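Local coordinates for core protein VP4 (PDB 2JHP) that caps viral messenger RNA as a multifunctional enzyme of the bluetongue virus inner capsid, working as an assembly line, at residues 177-185 and 326-337; 79-87 and 485-493. All blocks are in the same frame, centred on the assembly; numbering follows the deposited sequence.

Contact 1 and contact 2 occupy different parts of VP4: their centres lie 42 Å apart and their nearest atoms about 26 Å apart. Along the chain they are nested, in the order 79-87, 177-185, 326-337, 485-493. Contact 1 sets helix 178-186 against the turn leading into strand 335-341 of a seven-stranded mixed sheet, beside bound guanine and S-adenosyl-L-homocysteine. Contact 2 ties strand 82-84, in the hairpin between parallel strands 67-71 and 87-88, to a loop leading through helix 493-496 to strand 499-503 of a second mixed sheet, whose strand order 3-2-1-4-5-7-6 repeats that of the first. Contact 1 thus lies within one methyltransferase-like unit, whereas contact 2 joins the N-terminal hairpin to what is probably another.

Contact 1: 177-185 and 326-337; sequences EKLVSMLDY and QPGADADMYELR. With GUN (guanine), chain D; SAH (S-adenosyl-L-homocysteine), chain C.
Lys178, near the N-terminal end of segment 177-185, lies across the type II turn Gln326 to Ala329, touching it from CA to CE. Its backbone already makes contact: CA points its hydrogen at Pro327 O, 3.4 Å away. CB meets Gly328 O at 3.7 Å. Because CG stands anti to the backbone N (chi1 164°), the chain runs on over the turn, and CG lies near Gln326 OE1. CD packs against Ala329 CB at 4.1 Å. Beyond a bend at chi3 (142°), CE passes the edge of the Arg337 guanidinium, and NZ ends 3.4 Å from Glu335 OE2 in a weak, salt-bridging hydrogen bond. The Glu335 carboxylate is thereby shared, since OE1 pairs with Lys306 and OE2 also faces Arg337, which approaches by charge alone, its N-H bonds aimed elsewhere.

Gln326 orients the NE edge of Arg337. Arg337 NE donates to Gln326 OE1 at 2.7 Å and 165°, within the guanidinium plane although above that of the amide carbonyl, while Gln326 NE2 reaches Glu335 O and the anti side of Glu335 OE2. Over one guanidinium face sits the Met182 methyl, with CE a tight 3.2 Å from NH1. Tyr185 crosses the aliphatic part of Arg337, its OH 3.5 Å from CG, and a water links this OH to Gln326 OE1.

Arg337 NH2 also pairs with Asp265, which holds S-adenosyl-L-homocysteine; Leu179 CD1 touches the same ligand. At the far end of the helical segment, Asp184 O accepts hydrogen bonds from guanine N2, at 3.0 Å, and from N1. A helix packed beside a sheet of order 3-2-1-4-5-7-6, with antiparallel strand 335-341 inserted between 302-308 and 322-324, is characteristic of the class I (Rossmann-like) methyltransferase fold.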
loop_
_atom_site.group_PDB
_atom_site.type_symbol
_atom_site.label_atom_id
_atom_site.label_comp_id
_atom_site.label_asym_id
_atom_site.label_seq_id
_atom_site.Cartn_x
_atom_site.Cartn_y
_atom_site.Cartn_z
ATOM N N GLU A 177 -7.025 18.838 -16.154
ATOM C CA GLU A 177 -6.631 19.508 -17.389
ATOM C C GLU A 177 -5.142 19.310 -17.684
ATOM O O GLU A 177 -4.289 19.421 -16.795
ATOM C CB GLU A 177 -6.992 21.001 -17.358
ATOM C CG GLU A 177 -6.487 21.760 -16.132
ATOM C CD GLU A 177 -6.722 23.262 -16.208
ATOM O OE1 GLU A 177 -6.123 23.925 -17.082
ATOM O OE2 GLU A 177 -7.501 23.783 -15.382
ATOM N N LYS A 178 -4.861 19.012 -18.950
ATOM C CA LYS A 178 -3.532 18.673 -19.465
ATOM C C LYS A 178 -2.342 19.308 -18.742
ATOM O O LYS A 178 -1.400 18.601 -18.353
ATOM C CB LYS A 178 -3.502 18.975 -20.966
ATOM C CG LYS A 178 -2.160 19.050 -21.639
ATOM C CD LYS A 178 -2.343 19.731 -23.008
ATOM C CE LYS A 178 -1.176 20.667 -23.339
ATOM N NZ LYS A 178 -1.455 21.627 -24.445
ATOM N N LEU A 179 -2.398 20.623 -18.546
ATOM C CA LEU A 179 -1.258 21.372 -18.008
ATOM C C LEU A 179 -1.026 21.282 -16.489
ATOM O O LEU A 179 0.113 21.443 -16.038
ATOM C CB LEU A 179 -1.270 22.827 -18.513
ATOM C CG LEU A 179 -0.681 22.971 -19.930
ATOM C CD1 LEU A 179 -1.063 24.303 -20.619
ATOM C CD2 LEU A 179 0.847 22.756 -19.926
ATOM N N VAL A 180 -2.079 21.030 -15.706
ATOM C CA VAL A 180 -1.881 20.702 -14.285
ATOM C C VAL A 180 -1.550 19.221 -14.091
ATOM O O VAL A 180 -0.839 18.847 -13.156
ATOM C CB VAL A 180 -3.028 21.211 -13.305
ATOM C CG1 VAL A 180 -4.181 21.854 -14.041
ATOM C CG2 VAL A 180 -3.506 20.112 -12.357
ATOM N N SER A 181 -2.065 18.392 -14.989
ATOM C CA SER A 181 -1.726 16.988 -15.019
ATOM C C SER A 181 -0.247 16.836 -15.327
ATOM O O SER A 181 0.407 15.913 -14.836
ATOM C CB SER A 181 -2.557 16.267 -16.075
ATOM O OG SER A 181 -3.718 15.724 -15.501
ATOM N N MET A 182 0.275 17.751 -16.144
ATOM C CA MET A 182 1.696 17.736 -16.492
ATOM C C MET A 182 2.542 17.816 -15.216
ATOM O O MET A 182 3.320 16.905 -14.938
ATOM C CB MET A 182 2.035 18.863 -17.466
ATOM C CG MET A 182 3.401 18.809 -18.035
ATOM S SD MET A 182 3.903 20.497 -18.273
ATOM C CE MET A 182 5.177 20.292 -19.474
ATOM N N LEU A 183 2.334 18.870 -14.429
ATOM C CA LEU A 183 2.972 19.012 -13.128
ATOM C C LEU A 183 2.702 17.814 -12.220
ATOM O O LEU A 183 3.589 17.395 -11.489
ATOM C CB LEU A 183 2.548 20.314 -12.440
ATOM C CG LEU A 183 2.774 21.657 -13.158
ATOM C CD1 LEU A 183 2.004 22.749 -12.457
ATOM C CD2 LEU A 183 4.257 22.030 -13.280
ATOM N N ASP A 184 1.500 17.248 -12.292
ATOM C CA ASP A 184 1.134 16.101 -11.457
ATOM C C ASP A 184 2.084 14.914 -11.506
ATOM O O ASP A 184 2.408 14.349 -10.458
ATOM C CB ASP A 184 -0.263 15.603 -11.792
ATOM C CG ASP A 184 -1.330 16.355 -11.071
ATOM O OD1 ASP A 184 -0.998 17.120 -10.144
ATOM O OD2 ASP A 184 -2.510 16.180 -11.442
ATOM N N TYR A 185 2.504 14.510 -12.713
ATOM C CA TYR A 185 3.424 13.385 -12.835
ATOM C C TYR A 185 4.917 13.750 -12.818
ATOM O O TYR A 185 5.755 12.898 -12.549
ATOM C CB TYR A 185 3.072 12.535 -14.046
ATOM C CG TYR A 185 3.335 13.186 -15.375
ATOM C CD1 TYR A 185 4.621 13.249 -15.904
ATOM C CD2 TYR A 185 2.288 13.707 -16.131
ATOM C CE1 TYR A 185 4.858 13.842 -17.134
ATOM C CE2 TYR A 185 2.515 14.290 -17.357
ATOM C CZ TYR A 185 3.802 14.353 -17.856
ATOM O OH TYR A 185 4.034 14.927 -19.086
ATOM N N GLN A 326 0.240 12.839 -23.463
ATOM C CA GLN A 326 -0.136 13.746 -22.385
ATOM C C GLN A 326 -1.521 13.428 -21.845
ATOM O O GLN A 326 -2.498 13.455 -22.593
ATOM C CB GLN A 326 -0.108 15.198 -22.865
ATOM C CG GLN A 326 1.189 15.599 -23.542
ATOM C CD GLN A 326 1.302 17.089 -23.689
ATOM O OE1 GLN A 326 1.336 17.819 -22.697
ATOM N NE2 GLN A 326 1.354 17.558 -24.924
ATOM N N PRO A 327 -1.605 13.115 -20.542
ATOM C CA PRO A 327 -2.894 12.909 -19.889
ATOM C C PRO A 327 -3.731 14.182 -19.963
ATOM O O PRO A 327 -3.201 15.275 -19.761
ATOM C CB PRO A 327 -2.517 12.610 -18.431
ATOM C CG PRO A 327 -1.092 12.269 -18.447
ATOM C CD PRO A 327 -0.475 12.948 -19.612
ATOM N N GLY A 328 -5.023 14.031 -20.264
ATOM C CA GLY A 328 -5.965 15.153 -20.302
ATOM C C GLY A 328 -5.909 16.002 -21.562
ATOM O O GLY A 328 -6.605 17.018 -21.662
ATOM N N ALA A 329 -5.087 15.590 -22.522
ATOM C CA ALA A 329 -4.954 16.304 -23.784
ATOM C C ALA A 329 -6.037 15.867 -24.766
ATOM O O ALA A 329 -6.526 14.739 -24.698
ATOM C CB ALA A 329 -3.565 16.084 -24.378
ATOM N N ASP A 330 -6.406 16.769 -25.672
ATOM C CA ASP A 330 -7.450 16.507 -26.669
ATOM C C ASP A 330 -7.031 15.463 -27.698
ATOM O O ASP A 330 -5.842 15.298 -27.979
ATOM C CB ASP A 330 -7.869 17.803 -27.366
ATOM C CG ASP A 330 -8.959 18.546 -26.608
ATOM O OD1 ASP A 330 -8.964 18.492 -25.356
ATOM O OD2 ASP A 330 -9.821 19.179 -27.266
ATOM N N ALA A 331 -8.022 14.759 -28.242
ATOM C CA ALA A 331 -7.804 13.692 -29.226
ATOM C C ALA A 331 -7.035 14.152 -30.467
ATOM O O ALA A 331 -6.271 13.381 -31.044
ATOM C CB ALA A 331 -9.133 13.074 -29.627
ATOM N N ASP A 332 -7.245 15.407 -30.864
ATOM C CA ASP A 332 -6.583 15.989 -32.037
ATOM C C ASP A 332 -5.277 16.730 -31.723
ATOM O O ASP A 332 -4.599 17.210 -32.635
ATOM C CB ASP A 332 -7.539 16.904 -32.823
ATOM C CG ASP A 332 -8.238 17.957 -31.957
ATOM O OD1 ASP A 332 -7.903 18.149 -30.787
ATOM O OD2 ASP A 332 -9.154 18.622 -32.463
ATOM N N MET A 333 -4.937 16.812 -30.440
ATOM C CA MET A 333 -3.745 17.518 -29.979
ATOM C C MET A 333 -2.465 16.722 -30.286
ATOM O O MET A 333 -2.099 15.794 -29.554
ATOM C CB MET A 333 -3.886 17.814 -28.472
ATOM C CG MET A 333 -2.651 18.354 -27.744
ATOM S SD MET A 333 -2.109 20.004 -28.219
ATOM C CE MET A 333 -3.648 20.929 -28.330
ATOM N N TYR A 334 -1.787 17.091 -31.370
ATOM C CA TYR A 334 -0.565 16.385 -31.779
ATOM C C TYR A 334 0.685 16.948 -31.141
ATOM O O TYR A 334 1.573 17.485 -31.807
ATOM C CB TYR A 334 -0.441 16.317 -33.294
ATOM C CG TYR A 334 -1.367 15.292 -33.877
ATOM C CD1 TYR A 334 -2.577 15.673 -34.448
ATOM C CD2 TYR A 334 -1.048 13.937 -33.829
ATOM C CE1 TYR A 334 -3.443 14.737 -34.975
ATOM C CE2 TYR A 334 -1.903 12.990 -34.344
ATOM C CZ TYR A 334 -3.098 13.395 -34.926
ATOM O OH TYR A 334 -3.951 12.464 -35.454
ATOM N N GLU A 335 0.732 16.783 -29.832
ATOM C CA GLU A 335 1.797 17.293 -28.991
ATOM C C GLU A 335 2.080 16.257 -27.912
ATOM O O GLU A 335 1.159 15.687 -27.314
ATOM C CB GLU A 335 1.348 18.607 -28.368
ATOM C CG GLU A 335 2.366 19.309 -27.528
ATOM C CD GLU A 335 1.833 20.624 -27.004
ATOM O OE1 GLU A 335 1.693 21.565 -27.817
ATOM O OE2 GLU A 335 1.548 20.718 -25.785
ATOM N N LEU A 336 3.360 15.996 -27.694
ATOM C CA LEU A 336 3.793 15.077 -26.653
ATOM C C LEU A 336 4.623 15.850 -25.656
ATOM O O LEU A 336 4.736 17.075 -25.757
ATOM C CB LEU A 336 4.625 13.940 -27.250
ATOM C CG LEU A 336 4.005 13.153 -28.408
ATOM C CD1 LEU A 336 5.072 12.311 -29.041
ATOM C CD2 LEU A 336 2.826 12.286 -27.978
ATOM N N ARG A 337 5.194 15.136 -24.691
ATOM C CA ARG A 337 6.156 15.721 -23.764
ATOM C C ARG A 337 7.478 14.988 -23.867
ATOM O O ARG A 337 7.521 13.766 -24.026
ATOM C CB ARG A 337 5.632 15.703 -22.327
ATOM C CG ARG A 337 4.489 16.667 -22.065
ATOM C CD ARG A 337 4.927 18.107 -22.233
ATOM N NE ARG A 337 3.784 18.999 -22.391
ATOM C CZ ARG A 337 3.870 20.312 -22.594
ATOM N NH1 ARG A 337 5.052 20.917 -22.638
ATOM N NH2 ARG A 337 2.765 21.030 -22.738
HETATM N N9 GUN D . -1.954 8.897 -9.350
HETATM C C8 GUN D . -2.152 8.704 -8.042
HETATM N N7 GUN D . -1.503 9.642 -7.350
HETATM C C5 GUN D . -0.892 10.441 -8.218
HETATM C C6 GUN D . -0.089 11.567 -8.056
HETATM O O6 GUN D . 0.170 11.996 -6.931
HETATM N N1 GUN D . 0.410 12.201 -9.207
HETATM C C2 GUN D . 0.079 11.660 -10.473
HETATM N N2 GUN D . 0.542 12.230 -11.570
HETATM N N3 GUN D . -0.703 10.572 -10.594
HETATM C C4 GUN D . -1.185 9.965 -9.497
HETATM N N SAH C . 2.410 27.134 -19.378
HETATM C CA SAH C . 1.249 27.971 -19.820
HETATM C CB SAH C . 0.909 27.762 -21.299
HETATM C CG SAH C . 2.034 28.158 -22.250
HETATM S SD SAH C . 1.600 29.633 -23.197
HETATM C C SAH C . 0.033 27.705 -18.939
HETATM O O SAH C . -0.098 26.635 -18.341
HETATM O OXT SAH C . -0.839 28.562 -18.798
HETATM C "C5'" SAH C . 3.257 29.845 -23.877
HETATM C "C4'" SAH C . 3.907 31.060 -23.241
HETATM O "O4'" SAH C . 5.280 31.099 -23.531
HETATM C "C3'" SAH C . 3.341 32.377 -23.743
HETATM O "O3'" SAH C . 2.538 32.909 -22.720
HETATM C "C2'" SAH C . 4.551 33.255 -24.020
HETATM O "O2'" SAH C . 4.472 34.474 -23.321
HETATM C "C1'" SAH C . 5.693 32.444 -23.449
HETATM N N9 SAH C . 6.996 32.574 -24.118
HETATM C C8 SAH C . 7.270 32.691 -25.456
HETATM N N7 SAH C . 8.614 32.745 -25.607
HETATM C C5 SAH C . 9.196 32.650 -24.393
HETATM C C6 SAH C . 10.523 32.649 -23.973
HETATM N N6 SAH C . 11.507 32.756 -24.859
HETATM N N1 SAH C . 10.812 32.539 -22.623
HETATM C C2 SAH C . 9.795 32.429 -21.701
HETATM N N3 SAH C . 8.480 32.427 -22.129
HETATM C C4 SAH C . 8.188 32.538 -23.449
HETATM O O HOH W 1 1.399 16.478 -20.255
#

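Contact 2: 79-87 and 485-493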
loop_
_atom_site.group_PDB
_atom_site.type_symbol
_atom_site.label_atom_id
_atom_site.label_comp_id
_atom_site.label_asym_id
_atom_site.label_seq_id
_atom_site.Cartn_x
_atom_site.Cartn_y
_atom_site.Cartn_z
ATOM N N ALA A 79 -16.670 -0.299 25.761
ATOM C CA ALA A 79 -16.165 -0.223 27.147
ATOM C C ALA A 79 -14.876 0.572 27.230
ATOM O O ALA A 79 -14.410 0.913 28.312
ATOM C CB ALA A 79 -15.942 -1.624 27.708
ATOM N N ASP A 80 -14.329 0.869 26.059
ATOM C CA ASP A 80 -12.959 1.300 25.891
ATOM C C ASP A 80 -12.947 2.732 25.383
ATOM O O ASP A 80 -12.350 3.613 25.997
ATOM C CB ASP A 80 -12.309 0.384 24.837
ATOM C CG ASP A 80 -10.788 0.405 24.875
ATOM O OD1 ASP A 80 -10.191 1.326 25.477
ATOM O OD2 ASP A 80 -10.187 -0.523 24.296
ATOM N N ILE A 81 -13.602 2.936 24.238
ATOM C CA ILE A 81 -13.645 4.216 23.540
ATOM C C ILE A 81 -15.037 4.424 22.934
ATOM O O ILE A 81 -15.868 3.507 22.929
ATOM C CB ILE A 81 -12.573 4.294 22.401
ATOM C CG1 ILE A 81 -12.780 3.181 21.366
ATOM C CG2 ILE A 81 -11.145 4.261 22.967
ATOM C CD1 ILE A 81 -12.084 3.437 20.042
ATOM N N ILE A 82 -15.289 5.633 22.438
ATOM C CA ILE A 82 -16.461 5.896 21.615
ATOM C C ILE A 82 -16.043 5.630 20.161
ATOM O O ILE A 82 -15.464 6.496 19.492
ATOM C CB ILE A 82 -17.022 7.332 21.839
ATOM C CG1 ILE A 82 -17.443 7.511 23.303
ATOM C CG2 ILE A 82 -18.214 7.595 20.936
ATOM C CD1 ILE A 82 -17.815 8.925 23.697
ATOM N N LYS A 83 -16.317 4.412 19.697
ATOM C CA LYS A 83 -15.819 3.930 18.408
ATOM C C LYS A 83 -16.564 4.525 17.221
ATOM O O LYS A 83 -17.782 4.411 17.144
ATOM C CB LYS A 83 -15.900 2.395 18.347
ATOM C CG LYS A 83 -15.526 1.779 16.996
ATOM C CD LYS A 83 -14.035 1.932 16.677
ATOM C CE LYS A 83 -13.715 1.503 15.247
ATOM N NZ LYS A 83 -13.788 2.614 14.251
ATOM N N THR A 84 -15.825 5.132 16.291
ATOM C CA THR A 84 -16.391 5.622 15.031
ATOM C C THR A 84 -16.962 4.460 14.218
ATOM O O THR A 84 -16.322 3.415 14.075
ATOM C CB THR A 84 -15.340 6.376 14.181
ATOM O OG1 THR A 84 -14.729 7.401 14.968
ATOM C CG2 THR A 84 -15.982 7.015 12.958
ATOM N N VAL A 85 -18.172 4.654 13.699
ATOM C CA VAL A 85 -18.882 3.631 12.927
ATOM C C VAL A 85 -18.145 3.282 11.628
ATOM O O VAL A 85 -17.838 4.163 10.824
ATOM C CB VAL A 85 -20.363 4.056 12.688
ATOM C CG1 VAL A 85 -20.945 3.422 11.464
ATOM C CG2 VAL A 85 -21.209 3.690 13.891
ATOM N N ASP A 86 -17.833 1.997 11.460
ATOM C CA ASP A 86 -17.131 1.489 10.271
ATOM C C ASP A 86 -17.934 1.674 8.986
ATOM O O ASP A 86 -17.426 2.209 8.005
ATOM C CB ASP A 86 -16.778 0.002 10.429
ATOM C CG ASP A 86 -15.672 -0.246 11.445
ATOM O OD1 ASP A 86 -15.661 -1.351 12.027
ATOM O OD2 ASP A 86 -14.820 0.645 11.662
ATOM N N VAL A 87 -19.180 1.205 8.996
ATOM C CA VAL A 87 -20.075 1.345 7.849
ATOM C C VAL A 87 -21.262 2.185 8.280
ATOM O O VAL A 87 -22.068 1.741 9.097
ATOM C CB VAL A 87 -20.602 -0.026 7.337
ATOM C CG1 VAL A 87 -21.402 0.144 6.042
ATOM C CG2 VAL A 87 -19.474 -0.995 7.122
ATOM N N VAL A 485 -0.785 3.392 15.070
ATOM C CA VAL A 485 -2.074 2.766 14.742
ATOM C C VAL A 485 -3.050 2.971 15.890
ATOM O O VAL A 485 -2.929 2.345 16.941
ATOM C CB VAL A 485 -1.935 1.245 14.390
ATOM C CG1 VAL A 485 -3.252 0.667 13.911
ATOM C CG2 VAL A 485 -0.865 1.016 13.321
ATOM N N LYS A 486 -4.008 3.863 15.677
ATOM C CA LYS A 486 -4.967 4.253 16.706
ATOM C C LYS A 486 -5.990 3.145 16.970
ATOM O O LYS A 486 -6.216 2.288 16.121
ATOM C CB LYS A 486 -5.702 5.530 16.290
ATOM C CG LYS A 486 -4.836 6.762 16.146
ATOM C CD LYS A 486 -5.649 7.873 15.502
ATOM C CE LYS A 486 -4.767 8.946 14.894
ATOM N NZ LYS A 486 -4.244 9.885 15.923
ATOM N N LYS A 487 -6.605 3.171 18.150
ATOM C CA LYS A 487 -7.649 2.207 18.501
ATOM C C LYS A 487 -8.859 2.321 17.572
ATOM O O LYS A 487 -9.514 1.318 17.268
ATOM C CB LYS A 487 -8.103 2.407 19.951
ATOM C CG LYS A 487 -7.682 1.309 20.912
ATOM C CD LYS A 487 -6.428 1.650 21.687
ATOM C CE LYS A 487 -6.381 0.883 23.012
ATOM N NZ LYS A 487 -7.232 1.524 24.075
ATOM N N ASP A 488 -9.126 3.549 17.126
ATOM C CA ASP A 488 -10.321 3.910 16.363
ATOM C C ASP A 488 -10.261 3.563 14.849
ATOM O O ASP A 488 -11.242 3.735 14.108
ATOM C CB ASP A 488 -10.585 5.399 16.576
ATOM C CG ASP A 488 -11.991 5.790 16.253
ATOM O OD1 ASP A 488 -12.929 5.142 16.738
ATOM O OD2 ASP A 488 -12.154 6.756 15.505
ATOM N N LEU A 489 -9.108 3.066 14.409
ATOM C CA LEU A 489 -8.889 2.629 13.031
ATOM C C LEU A 489 -10.074 1.860 12.438
ATOM O O LEU A 489 -10.498 0.830 12.977
ATOM C CB LEU A 489 -7.643 1.742 12.943
ATOM C CG LEU A 489 -7.247 1.275 11.538
ATOM C CD1 LEU A 489 -6.761 2.451 10.687
ATOM C CD2 LEU A 489 -6.178 0.192 11.604
ATOM N N THR A 490 -10.601 2.377 11.335
ATOM C CA THR A 490 -11.626 1.686 10.591
ATOM C C THR A 490 -10.938 0.737 9.624
ATOM O O THR A 490 -10.183 1.164 8.733
ATOM C CB THR A 490 -12.543 2.677 9.858
ATOM O OG1 THR A 490 -13.319 3.371 10.835
ATOM C CG2 THR A 490 -13.486 1.960 8.878
ATOM N N TYR A 491 -11.183 -0.552 9.824
ATOM C CA TYR A 491 -10.661 -1.572 8.941
ATOM C C TYR A 491 -11.489 -2.847 9.079
ATOM O O TYR A 491 -12.334 -2.970 9.960
ATOM C CB TYR A 491 -9.178 -1.830 9.209
ATOM C CG TYR A 491 -8.927 -2.626 10.450
ATOM C CD1 TYR A 491 -8.486 -3.941 10.370
ATOM C CD2 TYR A 491 -9.150 -2.082 11.709
ATOM C CE1 TYR A 491 -8.256 -4.687 11.512
ATOM C CE2 TYR A 491 -8.935 -2.816 12.846
ATOM C CZ TYR A 491 -8.478 -4.119 12.751
ATOM O OH TYR A 491 -8.254 -4.856 13.896
ATOM N N ASP A 492 -11.219 -3.792 8.194
ATOM C CA ASP A 492 -12.015 -4.981 8.076
ATOM C C ASP A 492 -11.167 -6.178 8.514
ATOM O O ASP A 492 -10.244 -6.599 7.813
ATOM C CB ASP A 492 -12.534 -5.077 6.629
ATOM C CG ASP A 492 -13.178 -6.402 6.300
ATOM O OD1 ASP A 492 -13.355 -7.275 7.183
ATOM O OD2 ASP A 492 -13.506 -6.572 5.109
ATOM N N PRO A 493 -11.453 -6.697 9.718
ATOM C CA PRO A 493 -10.677 -7.812 10.276
ATOM C C PRO A 493 -10.603 -9.071 9.391
ATOM O O PRO A 493 -9.543 -9.708 9.323
ATOM C CB PRO A 493 -11.371 -8.072 11.618
ATOM C CG PRO A 493 -11.951 -6.705 11.984
ATOM C CD PRO A 493 -12.478 -6.221 10.667
#
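The carboxylate of Asp488 is met edge-on by Thr84, both oxygens using their syn lone pairs. Thr84 N donates to OD1 of Asp488 at 2.9 Å, nearly straight at 169°, and Thr84 OG1 donates to OD2 of Asp488 at 2.7 Å. These two in-plane bonds fix the rotation of the carboxylate, with its edge turned to the strand. Above one face stands the ammonium of Lys83, in a long ion pair with OD1; obliquely from the opposite side comes Ile81 CD1, 3.8 Å from OD1 of Asp488.

Lys83 folds back through a bend at chi2, which brings NZ between two backbone carbonyls. It donates to Asp488 O at 2.8 Å, from 42° above the carbonyl plane, and to Thr84 O at 2.7 Å, here on a lone pair. A weak bond to Asp86 completes a Lys83, Asp86, Asp488 salt-bridge network.

The touching parts, residues 80-86 and 487-491, run roughly parallel, 21° between their end-to-end directions, and no backbone-to-backbone hydrogen bond joins the segments, so side chains make the junction between hairpin strand 82-84 and the loop leading to helix 493-496, where Asp492 is the N-cap residue.

Further along, Thr490 slides past Asp86 in the opposite direction, its CG2 3.4 Å from Asp86 OD2. The other oxygen of Asp86 is held by Arg63, which also binds Leu489 O. At the opposite end Lys487 NZ bonds weakly to Asp80 OD1 at 3.3 Å.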